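Local coordinates for methanol--corrinoid protein co-methyltransferase (Methanosarcina barkeri, PDB 2I2X), which catalyses transfer of the methyl group of methanol to the cob(I)amide bound by its partner corrinoid protein MtaC, a step of methanogenesis from methanol, at residues N132-G140 with V453-F461; E164-F172 with Y186-M196. One frame throughout, in Å; residues are numbered along the deposited sequence.

Contact 1: N132-G140 with V453-F461; sequences NREFLQLRG and VFKPENYGF
With CG of Asn-458 turned beside its own backbone N (chi1 -82°) and the amide twisted by chi2 of -36°, its flat end meets the backbone of Leu-136 to Leu-138 with both polar atoms. ND2 gives a hydrogen bond to Leu-136 O at 3.0 Å, lying nearly in the amide plane of Asn-458 but coming from above the carbonyl plane of Leu-136. OD1 accepts from Leu-138 N at 2.8 Å, again from above the plane of the acceptor; a water donates to OD1 as well and accepts the N-H of Arg-139. Two bonds on OD1 and one on ND2 fix the rotation of this buried amide. Cut back to an alanine, this position would probably leave Leu-136 O and Leu-138 N without their side-chain partners and open a gap where the amide meets the 136-138 backbone. Arg-139, extended from CG to NE, lays one guanidinium face over the backbone of Tyr-459 and Gly-460; its NE makes a weak bond to Asn-458 O at 2.9 Å, and a water joins NH2 to the same oxygen. At the other end, Lys-455 bends at chi2 so that CE sits over one face of the Phe-135 ring, 3.5 Å from the centroid, a CH-pi contact; NZ follows as an off-centre cation-pi partner at 4.3 Å. On the side turned to helices 169-176 and 181-210, Leu-138 CD1 packs obliquely on the Tyr-459 ring, 3.6 Å from CE1, while the Tyr-459 hydroxyl goes on to Glu-170 and the backbone N of Gly-168. The whole is a C-terminal tail, with a short 3-10 turn at 456-458, laid against the type I turn of Gln-137 to Gly-140 in a loop that follows strand 119-126 of the TIM barrel.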
ATOM      1  N   ASN A 132       1.590   9.648  32.852  1.00 27.01           N
ATOM      2  CA  ASN A 132       2.531   8.647  33.354  1.00 27.95           C
ATOM      3  C   ASN A 132       1.838   7.324  33.386  1.00 28.68           C
ATOM      4  O   ASN A 132       0.690   7.227  32.957  1.00 29.12           O
ATOM      5  CB  ASN A 132       3.128   8.979  34.733  1.00 27.72           C
ATOM      6  CG  ASN A 132       2.069   9.243  35.817  1.00 29.20           C
ATOM      7  OD1 ASN A 132       2.151  10.256  36.523  1.00 30.29           O
ATOM      8  ND2 ASN A 132       1.090   8.342  35.962  1.00 27.76           N
ATOM      9  N   ARG A 133       2.532   6.312  33.897  1.00 29.82           N
ATOM     10  CA  ARG A 133       2.015   4.947  33.982  1.00 31.32           C
ATOM     11  C   ARG A 133       0.630   4.820  34.670  1.00 31.69           C
ATOM     12  O   ARG A 133      -0.210   4.061  34.211  1.00 31.74           O
ATOM     13  CB  ARG A 133       3.075   4.054  34.636  1.00 32.00           C
ATOM     14  CG  ARG A 133       2.577   2.769  35.306  1.00 34.39           C
ATOM     15  CD  ARG A 133       3.638   1.701  35.155  1.00 40.04           C
ATOM     16  NE  ARG A 133       3.627   0.615  36.140  1.00 44.30           N
ATOM     17  CZ  ARG A 133       2.685  -0.324  36.251  1.00 47.64           C
ATOM     18  NH1 ARG A 133       1.595  -0.327  35.483  1.00 49.66           N
ATOM     19  NH2 ARG A 133       2.829  -1.267  37.163  1.00 49.07           N
ATOM     20  N   GLU A 134       0.386   5.561  35.748  1.00 32.11           N
ATOM     21  CA  GLU A 134      -0.907   5.451  36.436  1.00 32.67           C
ATOM     22  C   GLU A 134      -2.008   6.399  35.948  1.00 31.39           C
ATOM     23  O   GLU A 134      -3.143   5.977  35.813  1.00 31.88           O
ATOM     24  CB  GLU A 134      -0.789   5.463  37.980  1.00 33.56           C
ATOM     25  CG  GLU A 134       0.427   6.188  38.597  1.00 37.58           C
ATOM     26  CD  GLU A 134       1.747   5.392  38.486  1.00 42.91           C
ATOM     27  OE1 GLU A 134       2.811   6.028  38.257  1.00 44.44           O
ATOM     28  OE2 GLU A 134       1.725   4.138  38.614  1.00 44.25           O
ATOM     29  N   PHE A 135      -1.691   7.665  35.687  1.00 29.93           N
ATOM     30  CA  PHE A 135      -2.718   8.610  35.222  1.00 28.25           C
ATOM     31  C   PHE A 135      -2.295   9.753  34.314  1.00 26.76           C
ATOM     32  O   PHE A 135      -1.105  10.056  34.151  1.00 25.81           O
ATOM     33  CB  PHE A 135      -3.578   9.220  36.356  1.00 29.02           C
ATOM     34  CG  PHE A 135      -3.125   8.916  37.741  1.00 29.85           C
ATOM     35  CD1 PHE A 135      -2.061   9.602  38.308  1.00 32.57           C
ATOM     36  CD2 PHE A 135      -3.820   7.973  38.507  1.00 32.09           C
ATOM     37  CE1 PHE A 135      -1.660   9.329  39.621  1.00 34.25           C
ATOM     38  CE2 PHE A 135      -3.441   7.685  39.811  1.00 33.94           C
ATOM     39  CZ  PHE A 135      -2.356   8.370  40.375  1.00 35.31           C
ATOM     40  N   LEU A 136      -3.326  10.389  33.749  1.00 24.91           N
ATOM     41  CA  LEU A 136      -3.164  11.605  32.991  1.00 23.55           C
ATOM     42  C   LEU A 136      -2.604  12.643  33.927  1.00 22.99           C
ATOM     43  O   LEU A 136      -2.897  12.632  35.130  1.00 23.10           O
ATOM     44  CB  LEU A 136      -4.497  12.074  32.408  1.00 22.81           C
ATOM     45  CG  LEU A 136      -5.148  11.241  31.299  1.00 23.80           C
ATOM     46  CD1 LEU A 136      -6.499  11.830  30.853  1.00 23.59           C
ATOM     47  CD2 LEU A 136      -4.213  11.075  30.097  1.00 23.43           C
ATOM     48  N   GLN A 137      -1.807  13.535  33.362  1.00 22.36           N
ATOM     49  CA  GLN A 137      -1.211  14.642  34.067  1.00 22.26           C
ATOM     50  C   GLN A 137      -1.225  15.850  33.157  1.00 21.45           C
ATOM     51  O   GLN A 137      -0.187  16.403  32.784  1.00 20.69           O
ATOM     52  CB  GLN A 137       0.203  14.279  34.468  1.00 22.96           C
ATOM     53  CG  GLN A 137       0.237  13.251  35.591  1.00 27.28           C
ATOM     54  CD  GLN A 137       1.557  13.255  36.314  1.00 34.65           C
ATOM     55  OE1 GLN A 137       1.628  13.667  37.485  1.00 37.21           O
ATOM     56  NE2 GLN A 137       2.636  12.829  35.614  1.00 36.06           N
ATOM     57  N   LEU A 138      -2.436  16.257  32.808  1.00 21.23           N
ATOM     58  CA  LEU A 138      -2.655  17.223  31.745  1.00 20.81           C
ATOM     59  C   LEU A 138      -2.122  18.598  32.069  1.00 21.30           C
ATOM     60  O   LEU A 138      -1.880  19.389  31.164  1.00 21.15           O
ATOM     61  CB  LEU A 138      -4.135  17.303  31.413  1.00 20.60           C
ATOM     62  CG  LEU A 138      -4.847  16.036  30.948  1.00 20.14           C
ATOM     63  CD1 LEU A 138      -6.279  16.398  30.583  1.00 18.41           C
ATOM     64  CD2 LEU A 138      -4.135  15.380  29.749  1.00 19.43           C
ATOM     65  N   ARG A 139      -1.952  18.877  33.359  1.00 22.00           N
ATOM     66  CA  ARG A 139      -1.444  20.167  33.829  1.00 22.85           C
ATOM     67  C   ARG A 139      -0.194  20.014  34.693  1.00 23.59           C
ATOM     68  O   ARG A 139       0.269  20.965  35.292  1.00 24.69           O
ATOM     69  CB  ARG A 139      -2.548  20.931  34.559  1.00 22.37           C
ATOM     70  CG  ARG A 139      -3.773  21.105  33.668  1.00 22.44           C
ATOM     71  CD  ARG A 139      -5.008  21.666  34.352  1.00 19.88           C
ATOM     72  NE  ARG A 139      -6.065  21.746  33.354  1.00 17.89           N
ATOM     73  CZ  ARG A 139      -6.959  22.721  33.267  1.00 18.07           C
ATOM     74  NH1 ARG A 139      -6.971  23.716  34.166  1.00 19.53           N
ATOM     75  NH2 ARG A 139      -7.856  22.702  32.282  1.00 15.71           N
ATOM     76  N   GLY A 140       0.374  18.819  34.725  1.00 24.28           N
ATOM     77  CA  GLY A 140       1.583  18.564  35.495  1.00 25.68           C
ATOM     78  C   GLY A 140       2.911  19.155  35.024  1.00 26.76           C
ATOM     79  O   GLY A 140       2.958  20.133  34.259  1.00 25.78           O
ATOM     80  N   VAL A 453      -8.980   6.090  38.022  1.00 22.75           N
ATOM     81  CA  VAL A 453      -7.889   6.831  37.386  1.00 22.15           C
ATOM     82  C   VAL A 453      -8.261   8.274  37.030  1.00 22.14           C
ATOM     83  O   VAL A 453      -7.380   9.034  36.629  1.00 22.85           O
ATOM     84  CB  VAL A 453      -7.300   6.114  36.106  1.00 22.60           C
ATOM     85  CG1 VAL A 453      -6.543   4.807  36.463  1.00 20.67           C
ATOM     86  CG2 VAL A 453      -8.378   5.846  35.061  1.00 21.28           C
ATOM     87  N   PHE A 454      -9.543   8.639  37.168  1.00 21.12           N
ATOM     88  CA  PHE A 454     -10.059   9.977  36.830  1.00 20.48           C
ATOM     89  C   PHE A 454      -9.586  11.010  37.847  1.00 21.04           C
ATOM     90  O   PHE A 454      -9.867  10.890  39.033  1.00 21.75           O
ATOM     91  CB  PHE A 454     -11.608   9.931  36.724  1.00 19.98           C
ATOM     92  CG  PHE A 454     -12.291  11.296  36.504  1.00 18.29           C
ATOM     93  CD1 PHE A 454     -11.824  12.206  35.562  1.00 16.24           C
ATOM     94  CD2 PHE A 454     -13.440  11.628  37.210  1.00 15.55           C
ATOM     95  CE1 PHE A 454     -12.457  13.428  35.363  1.00 14.69           C
ATOM     96  CE2 PHE A 454     -14.077  12.858  37.014  1.00 14.92           C
ATOM     97  CZ  PHE A 454     -13.586  13.759  36.092  1.00 13.43           C
ATOM     98  N   LYS A 455      -8.834  12.006  37.393  1.00 21.26           N
ATOM     99  CA  LYS A 455      -8.310  13.027  38.289  1.00 21.19           C
ATOM    100  C   LYS A 455      -8.915  14.344  37.871  1.00 21.28           C
ATOM    101  O   LYS A 455      -8.475  14.945  36.892  1.00 21.30           O
ATOM    102  CB  LYS A 455      -6.788  13.133  38.226  1.00 21.27           C
ATOM    103  CG  LYS A 455      -6.016  11.883  38.659  1.00 23.27           C
ATOM    104  CD  LYS A 455      -6.321  11.508  40.083  1.00 27.39           C
ATOM    105  CE  LYS A 455      -5.492  10.326  40.529  1.00 30.08           C
ATOM    106  NZ  LYS A 455      -6.236   9.464  41.518  1.00 32.38           N
ATOM    107  N   PRO A 456      -9.937  14.803  38.611  1.00 20.96           N
ATOM    108  CA  PRO A 456     -10.630  16.047  38.269  1.00 20.59           C
ATOM    109  C   PRO A 456      -9.705  17.266  38.126  1.00 20.36           C
ATOM    110  O   PRO A 456     -10.019  18.207  37.385  1.00 20.75           O
ATOM    111  CB  PRO A 456     -11.628  16.208  39.429  1.00 20.15           C
ATOM    112  CG  PRO A 456     -11.893  14.798  39.855  1.00 19.40           C
ATOM    113  CD  PRO A 456     -10.547  14.147  39.784  1.00 20.26           C
ATOM    114  N   GLU A 457      -8.567  17.262  38.800  1.00 19.75           N
ATOM    115  CA  GLU A 457      -7.682  18.412  38.656  1.00 20.23           C
ATOM    116  C   GLU A 457      -7.099  18.563  37.239  1.00 19.34           C
ATOM    117  O   GLU A 457      -6.712  19.662  36.840  1.00 19.47           O
ATOM    118  CB  GLU A 457      -6.595  18.448  39.742  1.00 20.42           C
ATOM    119  CG  GLU A 457      -5.535  17.357  39.679  1.00 23.67           C
ATOM    120  CD  GLU A 457      -5.885  16.079  40.472  1.00 29.28           C
ATOM    121  OE1 GLU A 457      -7.096  15.799  40.734  1.00 29.52           O
ATOM    122  OE2 GLU A 457      -4.919  15.334  40.804  1.00 30.42           O
ATOM    123  N   ASN A 458      -7.047  17.463  36.486  1.00 18.24           N
ATOM    124  CA  ASN A 458      -6.627  17.509  35.087  1.00 17.27           C
ATOM    125  C   ASN A 458      -7.475  18.501  34.264  1.00 17.73           C
ATOM    126  O   ASN A 458      -7.040  19.001  33.240  1.00 18.18           O
ATOM    127  CB  ASN A 458      -6.657  16.110  34.482  1.00 15.68           C
ATOM    128  CG  ASN A 458      -5.414  15.303  34.809  1.00 12.94           C
ATOM    129  OD1 ASN A 458      -4.305  15.846  34.870  1.00  9.46           O
ATOM    130  ND2 ASN A 458      -5.585  13.988  35.008  1.00  6.73           N
ATOM    131  N   TYR A 459      -8.664  18.812  34.763  1.00 18.33           N
ATOM    132  CA  TYR A 459      -9.619  19.663  34.065  1.00 18.87           C
ATOM    133  C   TYR A 459      -9.917  20.951  34.837  1.00 19.32           C
ATOM    134  O   TYR A 459     -10.927  21.628  34.587  1.00 19.08           O
ATOM    135  CB  TYR A 459     -10.881  18.852  33.798  1.00 18.28           C
ATOM    136  CG  TYR A 459     -10.502  17.593  33.108  1.00 18.91           C
ATOM    137  CD1 TYR A 459     -10.189  17.602  31.739  1.00 18.24           C
ATOM    138  CD2 TYR A 459     -10.354  16.394  33.816  1.00 18.36           C
ATOM    139  CE1 TYR A 459      -9.802  16.460  31.085  1.00 15.42           C
ATOM    140  CE2 TYR A 459      -9.952  15.237  33.154  1.00 18.22           C
ATOM    141  CZ  TYR A 459      -9.683  15.292  31.782  1.00 17.36           C
ATOM    142  OH  TYR A 459      -9.291  14.166  31.100  1.00 20.28           O
ATOM    143  N   GLY A 460      -9.012  21.282  35.757  1.00 20.10           N
ATOM    144  CA  GLY A 460      -9.143  22.455  36.621  1.00 21.76           C
ATOM    145  C   GLY A 460     -10.289  22.377  37.638  1.00 22.75           C
ATOM    146  O   GLY A 460     -10.692  23.393  38.169  1.00 23.10           O
ATOM    147  N   PHE A 461     -10.838  21.191  37.886  1.00 23.56           N
ATOM    148  CA  PHE A 461     -11.872  21.022  38.916  1.00 24.80           C
ATOM    149  C   PHE A 461     -11.258  20.644  40.274  1.00 25.47           C
ATOM    150  O   PHE A 461     -11.961  20.253  41.215  1.00 26.49           O
ATOM    151  CB  PHE A 461     -12.917  19.959  38.524  1.00 24.48           C
ATOM    152  CG  PHE A 461     -13.568  20.195  37.198  1.00 24.47           C
ATOM    153  CD1 PHE A 461     -13.742  19.141  36.309  1.00 24.68           C
ATOM    154  CD2 PHE A 461     -13.998  21.463  36.833  1.00 25.89           C
ATOM    155  CE1 PHE A 461     -14.347  19.331  35.085  1.00 24.98           C
ATOM    156  CE2 PHE A 461     -14.599  21.679  35.601  1.00 27.40           C
ATOM    157  CZ  PHE A 461     -14.775  20.600  34.715  1.00 26.57           C
ATOM    158  OXT PHE A 461     -10.046  20.706  40.469  1.00 25.74           O
TER
HETATM  159  O   HOH W   1      -6.103   9.206  34.206  1.00 10.69           O
HETATM  160  O   HOH W   2      -7.223  20.319  30.734  1.00 11.99           O
HETATM  161  O   HOH W   3      -2.012  17.557  35.640  1.00 20.43           O

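Contact 2: E164-F172 with Y186-M196. With ZN (zinc ion), chain Q; K (potassium ion), chain S.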
ATOM      1  N   GLU A 164      -2.435  14.964  18.724  1.00  8.88           N
ATOM      2  CA  GLU A 164      -3.641  14.193  18.986  1.00 10.80           C
ATOM      3  C   GLU A 164      -3.830  14.159  20.501  1.00 10.56           C
ATOM      4  O   GLU A 164      -3.260  13.304  21.172  1.00 10.67           O
ATOM      5  CB  GLU A 164      -3.477  12.764  18.485  1.00 10.47           C
ATOM      6  CG  GLU A 164      -2.656  12.686  17.252  1.00 15.30           C
ATOM      7  CD  GLU A 164      -3.133  11.616  16.300  1.00 20.53           C
ATOM      8  OE1 GLU A 164      -4.032  10.841  16.648  1.00 22.34           O
ATOM      9  OE2 GLU A 164      -2.598  11.530  15.180  1.00 24.60           O
ATOM     10  N   SER A 165      -4.599  15.093  21.040  1.00 10.66           N
ATOM     11  CA  SER A 165      -4.619  15.271  22.498  1.00 11.22           C
ATOM     12  C   SER A 165      -5.566  14.328  23.260  1.00 11.77           C
ATOM     13  O   SER A 165      -6.512  13.807  22.688  1.00 12.30           O
ATOM     14  CB  SER A 165      -4.796  16.736  22.889  1.00 10.49           C
ATOM     15  OG  SER A 165      -5.986  17.292  22.386  1.00 11.29           O
ATOM     16  N   MET A 166      -5.283  14.116  24.543  1.00 12.20           N
ATOM     17  CA  MET A 166      -5.884  13.052  25.320  1.00 12.51           C
ATOM     18  C   MET A 166      -6.976  13.500  26.320  1.00 12.46           C
ATOM     19  O   MET A 166      -7.490  12.685  27.108  1.00 11.59           O
ATOM     20  CB  MET A 166      -4.791  12.314  26.092  1.00 13.08           C
ATOM     21  CG  MET A 166      -3.701  11.626  25.288  1.00 15.71           C
ATOM     22  SD  MET A 166      -2.414  10.919  26.410  1.00 22.08           S
ATOM     23  CE  MET A 166      -1.831  12.357  27.334  1.00 17.47           C
ATOM     24  N   GLY A 167      -7.347  14.775  26.305  1.00 12.70           N
ATOM     25  CA  GLY A 167      -8.421  15.232  27.207  1.00 13.13           C
ATOM     26  C   GLY A 167      -9.654  14.332  27.186  1.00 13.06           C
ATOM     27  O   GLY A 167     -10.252  14.106  26.133  1.00 13.04           O
ATOM     28  N   GLY A 168     -10.031  13.809  28.342  1.00 13.05           N
ATOM     29  CA  GLY A 168     -11.236  12.987  28.448  1.00 13.45           C
ATOM     30  C   GLY A 168     -11.041  11.518  28.071  1.00 14.34           C
ATOM     31  O   GLY A 168     -11.994  10.724  28.108  1.00 15.08           O
ATOM     32  N   LYS A 169      -9.818  11.142  27.715  1.00 13.91           N
ATOM     33  CA  LYS A 169      -9.515   9.778  27.298  1.00 14.17           C
ATOM     34  C   LYS A 169      -9.892   8.717  28.353  1.00 14.11           C
ATOM     35  O   LYS A 169     -10.482   7.679  28.023  1.00 14.60           O
ATOM     36  CB  LYS A 169      -8.029   9.704  26.912  1.00 14.26           C
ATOM     37  CG  LYS A 169      -7.460   8.338  26.630  1.00 16.08           C
ATOM     38  CD  LYS A 169      -6.082   8.460  25.976  1.00 18.06           C
ATOM     39  CE  LYS A 169      -4.936   8.412  26.966  1.00 19.68           C
ATOM     40  NZ  LYS A 169      -4.378   7.049  27.104  1.00 20.36           N
ATOM     41  N   GLU A 170      -9.570   8.986  29.619  1.00 13.68           N
ATOM     42  CA  GLU A 170      -9.769   8.016  30.703  1.00 13.13           C
ATOM     43  C   GLU A 170     -11.251   7.701  30.949  1.00 13.01           C
ATOM     44  O   GLU A 170     -11.619   6.545  31.151  1.00 13.09           O
ATOM     45  CB  GLU A 170      -9.045   8.469  31.996  1.00 12.83           C
ATOM     46  CG  GLU A 170      -9.727   9.577  32.873  1.00 14.95           C
ATOM     47  CD  GLU A 170      -9.894  10.953  32.179  1.00 16.89           C
ATOM     48  OE1 GLU A 170     -10.634  11.048  31.169  1.00 17.38           O
ATOM     49  OE2 GLU A 170      -9.324  11.949  32.675  1.00 15.52           O
ATOM     50  N   VAL A 171     -12.105   8.718  30.914  1.00 12.56           N
ATOM     51  CA  VAL A 171     -13.532   8.480  31.095  1.00 12.64           C
ATOM     52  C   VAL A 171     -14.174   7.888  29.844  1.00 12.66           C
ATOM     53  O   VAL A 171     -15.088   7.058  29.954  1.00 12.51           O
ATOM     54  CB  VAL A 171     -14.294   9.740  31.589  1.00 12.94           C
ATOM     55  CG1 VAL A 171     -15.778   9.427  31.769  1.00 11.82           C
ATOM     56  CG2 VAL A 171     -13.700  10.220  32.895  1.00 10.82           C
ATOM     57  N   PHE A 172     -13.695   8.300  28.666  1.00 12.89           N
ATOM     58  CA  PHE A 172     -14.126   7.693  27.402  1.00 12.73           C
ATOM     59  C   PHE A 172     -13.867   6.181  27.367  1.00 12.93           C
ATOM     60  O   PHE A 172     -14.754   5.402  26.989  1.00 13.12           O
ATOM     61  CB  PHE A 172     -13.471   8.358  26.169  1.00 12.94           C
ATOM     62  CG  PHE A 172     -13.621   7.535  24.911  1.00 11.92           C
ATOM     63  CD1 PHE A 172     -14.743   7.687  24.102  1.00 10.13           C
ATOM     64  CD2 PHE A 172     -12.687   6.545  24.594  1.00 11.31           C
ATOM     65  CE1 PHE A 172     -14.930   6.914  22.993  1.00  7.73           C
ATOM     66  CE2 PHE A 172     -12.870   5.740  23.479  1.00 11.84           C
ATOM     67  CZ  PHE A 172     -13.996   5.934  22.673  1.00 10.84           C
ATOM     68  N   TYR A 186     -19.837  13.402  28.201  1.00  8.34           N
ATOM     69  CA  TYR A 186     -19.050  14.097  29.182  1.00  9.03           C
ATOM     70  C   TYR A 186     -17.574  14.062  28.811  1.00  8.80           C
ATOM     71  O   TYR A 186     -16.922  15.118  28.761  1.00  9.51           O
ATOM     72  CB  TYR A 186     -19.318  13.506  30.576  1.00  9.11           C
ATOM     73  CG  TYR A 186     -18.539  14.111  31.707  1.00 10.23           C
ATOM     74  CD1 TYR A 186     -18.723  15.445  32.087  1.00 12.76           C
ATOM     75  CD2 TYR A 186     -17.654  13.327  32.467  1.00 13.66           C
ATOM     76  CE1 TYR A 186     -18.027  15.994  33.199  1.00 11.67           C
ATOM     77  CE2 TYR A 186     -16.944  13.869  33.570  1.00 12.13           C
ATOM     78  CZ  TYR A 186     -17.148  15.190  33.917  1.00 11.99           C
ATOM     79  OH  TYR A 186     -16.446  15.707  34.965  1.00 12.64           O
ATOM     80  N   SER A 187     -17.049  12.861  28.566  1.00  8.21           N
ATOM     81  CA  SER A 187     -15.632  12.690  28.196  1.00  8.08           C
ATOM     82  C   SER A 187     -15.219  13.482  26.985  1.00  7.17           C
ATOM     83  O   SER A 187     -14.235  14.217  27.022  1.00  7.10           O
ATOM     84  CB  SER A 187     -15.263  11.211  27.976  1.00  8.05           C
ATOM     85  OG  SER A 187     -16.190  10.583  27.133  1.00  9.31           O
ATOM     86  N   ILE A 188     -15.996  13.369  25.924  1.00  6.95           N
ATOM     87  CA  ILE A 188     -15.616  13.999  24.666  1.00  7.37           C
ATOM     88  C   ILE A 188     -16.065  15.460  24.631  1.00  7.46           C
ATOM     89  O   ILE A 188     -15.264  16.386  24.455  1.00  7.73           O
ATOM     90  CB  ILE A 188     -16.216  13.225  23.421  1.00  7.40           C
ATOM     91  CG1 ILE A 188     -15.870  11.725  23.476  1.00  6.62           C
ATOM     92  CG2 ILE A 188     -15.799  13.881  22.140  1.00  5.18           C
ATOM     93  CD1 ILE A 188     -16.632  10.884  22.462  1.00  4.08           C
ATOM     94  N   GLY A 189     -17.364  15.656  24.770  1.00  7.78           N
ATOM     95  CA  GLY A 189     -17.942  17.001  24.712  1.00  8.47           C
ATOM     96  C   GLY A 189     -17.469  17.933  25.821  1.00  8.24           C
ATOM     97  O   GLY A 189     -17.122  19.065  25.552  1.00  8.23           O
ATOM     98  N   CYS A 190     -17.415  17.461  27.060  1.00  7.74           N
ATOM     99  CA  CYS A 190     -17.101  18.383  28.152  1.00  7.56           C
ATOM    100  C   CYS A 190     -15.623  18.397  28.520  1.00  7.42           C
ATOM    101  O   CYS A 190     -14.931  19.411  28.324  1.00  5.33           O
ATOM    102  CB  CYS A 190     -18.010  18.117  29.353  1.00  7.26           C
ATOM    103  SG  CYS A 190     -19.780  18.158  28.860  1.00  8.07           S
ATOM    104  N   LEU A 191     -15.129  17.266  29.028  1.00  8.10           N
ATOM    105  CA  LEU A 191     -13.753  17.233  29.462  1.00  8.98           C
ATOM    106  C   LEU A 191     -12.883  17.561  28.268  1.00  9.97           C
ATOM    107  O   LEU A 191     -12.055  18.486  28.342  1.00 11.29           O
ATOM    108  CB  LEU A 191     -13.387  15.893  30.055  1.00  8.98           C
ATOM    109  CG  LEU A 191     -14.191  15.371  31.243  1.00 10.36           C
ATOM    110  CD1 LEU A 191     -13.619  14.018  31.667  1.00  9.33           C
ATOM    111  CD2 LEU A 191     -14.213  16.354  32.437  1.00 10.34           C
ATOM    112  N   GLY A 192     -13.108  16.860  27.150  1.00 10.11           N
ATOM    113  CA  GLY A 192     -12.369  17.116  25.915  1.00  9.68           C
ATOM    114  C   GLY A 192     -12.295  18.586  25.552  1.00  9.83           C
ATOM    115  O   GLY A 192     -11.224  19.116  25.283  1.00 10.28           O
ATOM    116  N   SER A 193     -13.440  19.252  25.525  1.00 10.03           N
ATOM    117  CA  SER A 193     -13.485  20.662  25.136  1.00 10.06           C
ATOM    118  C   SER A 193     -12.671  21.579  26.085  1.00 10.42           C
ATOM    119  O   SER A 193     -11.988  22.519  25.646  1.00  9.99           O
ATOM    120  CB  SER A 193     -14.945  21.118  25.050  1.00 10.41           C
ATOM    121  OG  SER A 193     -15.627  20.545  23.914  1.00  9.20           O
ATOM    122  N   ILE A 194     -12.725  21.287  27.380  1.00 10.35           N
ATOM    123  CA  ILE A 194     -12.018  22.097  28.362  1.00 10.68           C
ATOM    124  C   ILE A 194     -10.483  21.975  28.129  1.00 10.82           C
ATOM    125  O   ILE A 194      -9.764  22.977  28.110  1.00 10.56           O
ATOM    126  CB  ILE A 194     -12.464  21.711  29.843  1.00 10.97           C
ATOM    127  CG1 ILE A 194     -13.889  22.171  30.137  1.00 10.31           C
ATOM    128  CG2 ILE A 194     -11.539  22.268  30.888  1.00  9.74           C
ATOM    129  CD1 ILE A 194     -14.621  21.240  31.078  1.00  9.30           C
ATOM    130  N   ASP A 195      -9.992  20.755  27.926  1.00 10.69           N
ATOM    131  CA  ASP A 195      -8.553  20.560  27.733  1.00 11.58           C
ATOM    132  C   ASP A 195      -8.113  21.170  26.404  1.00 11.85           C
ATOM    133  O   ASP A 195      -7.033  21.768  26.321  1.00 11.87           O
ATOM    134  CB  ASP A 195      -8.161  19.080  27.818  1.00 11.39           C
ATOM    135  CG  ASP A 195      -6.660  18.858  27.697  1.00 12.48           C
ATOM    136  OD1 ASP A 195      -5.887  19.193  28.639  1.00 10.00           O
ATOM    137  OD2 ASP A 195      -6.256  18.321  26.634  1.00 16.18           O
ATOM    138  N   MET A 196      -8.979  21.059  25.390  1.00 11.95           N
ATOM    139  CA  MET A 196      -8.678  21.575  24.076  1.00 12.64           C
ATOM    140  C   MET A 196      -8.426  23.071  24.146  1.00 13.22           C
ATOM    141  O   MET A 196      -7.496  23.575  23.522  1.00 13.57           O
ATOM    142  CB  MET A 196      -9.822  21.297  23.111  1.00 12.60           C
ATOM    143  CG  MET A 196      -9.916  19.885  22.622  1.00 12.54           C
ATOM    144  SD  MET A 196      -8.636  19.467  21.438  1.00 11.33           S
ATOM    145  CE  MET A 196      -9.059  20.502  20.042  1.00 11.13           C
TER
HETATM  146 ZN    ZN Q 501      -4.875   9.665  15.094  1.00 20.92          ZN
HETATM  147  K     K S 511      -2.171   9.364  14.178  0.70 23.46           K
HETATM  148  O   HOH W   4      -7.476  17.168  24.479  1.00  2.00           O
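This is the loop after strand 160-163 of the TIM barrel, the strand end that carries the metal site, packed against helix 181-210. Gly-167 and Gly-168 bring the two backbones close, with the CA atoms of Gly-168 and Ser-187 4.4 Å apart. Gly-168 CA points a C-H at Ser-187 O, and a side chain at either glycine would run into the helix. Ser-187 puts CB 3.3 Å from Gly-168 O, the N-cap carbonyl that accepts from Phe-172 N. Its OG, set between its own backbone N and carbonyl carbon (chi1 49°), comes to the edge of the Phe-172 ring and turns its hydroxyl back into its own helix, chiefly to Gly-183 O.

Gly-168 is the N-cap of helix 169-176 and sits in a type II turn from Met-166 to Lys-169; the turn leads the barrel loop into the helix. Lys-169 there belongs to the corrinoid pocket. At the strand end of the loop, Glu-164 binds both metals, OE1 to zinc at 2.1 Å and OE2 to potassium at 2.4 Å; Cys-220 and Cys-269 share the zinc, Glu-86 and Glu-313 the potassium.

One water ties loop to helix: it donates to Ser-165 OG and to Asp-195 OD2, and accepts from Gly-167 N at 3.0 Å. Asp-195 also pairs with Arg-130 in a salt bridge, and Ser-165 OG bonds to Asp-217. Beside them Met-196 SD lies 3.6 Å from Ser-165 OG. Farther along, Val-171 CG2 and Leu-191 CD1 meet at 4.0 Å, their side chains crossing at about a right angle.

Along the chain both segments of contact 2 fall between the two segments of contact 1, which are 313 residues apart, whereas those of contact 2 are separated by only 14. Their centres lie 11 Å apart on the same side of the chain's centre. They touch directly: the C-terminal segment reaches the start of helix 169-176, and the loop after strand 119-126 rests on both that helix and helix 181-210. Two neighbouring barrel strands, 119-126 and 160-163, thus send loops into one patch beside the zinc and corrinoid sites. Contact 2 forms its buried inner layer, while contact 1 lays the chain's end over it, farther from the chain centre and partly exposed.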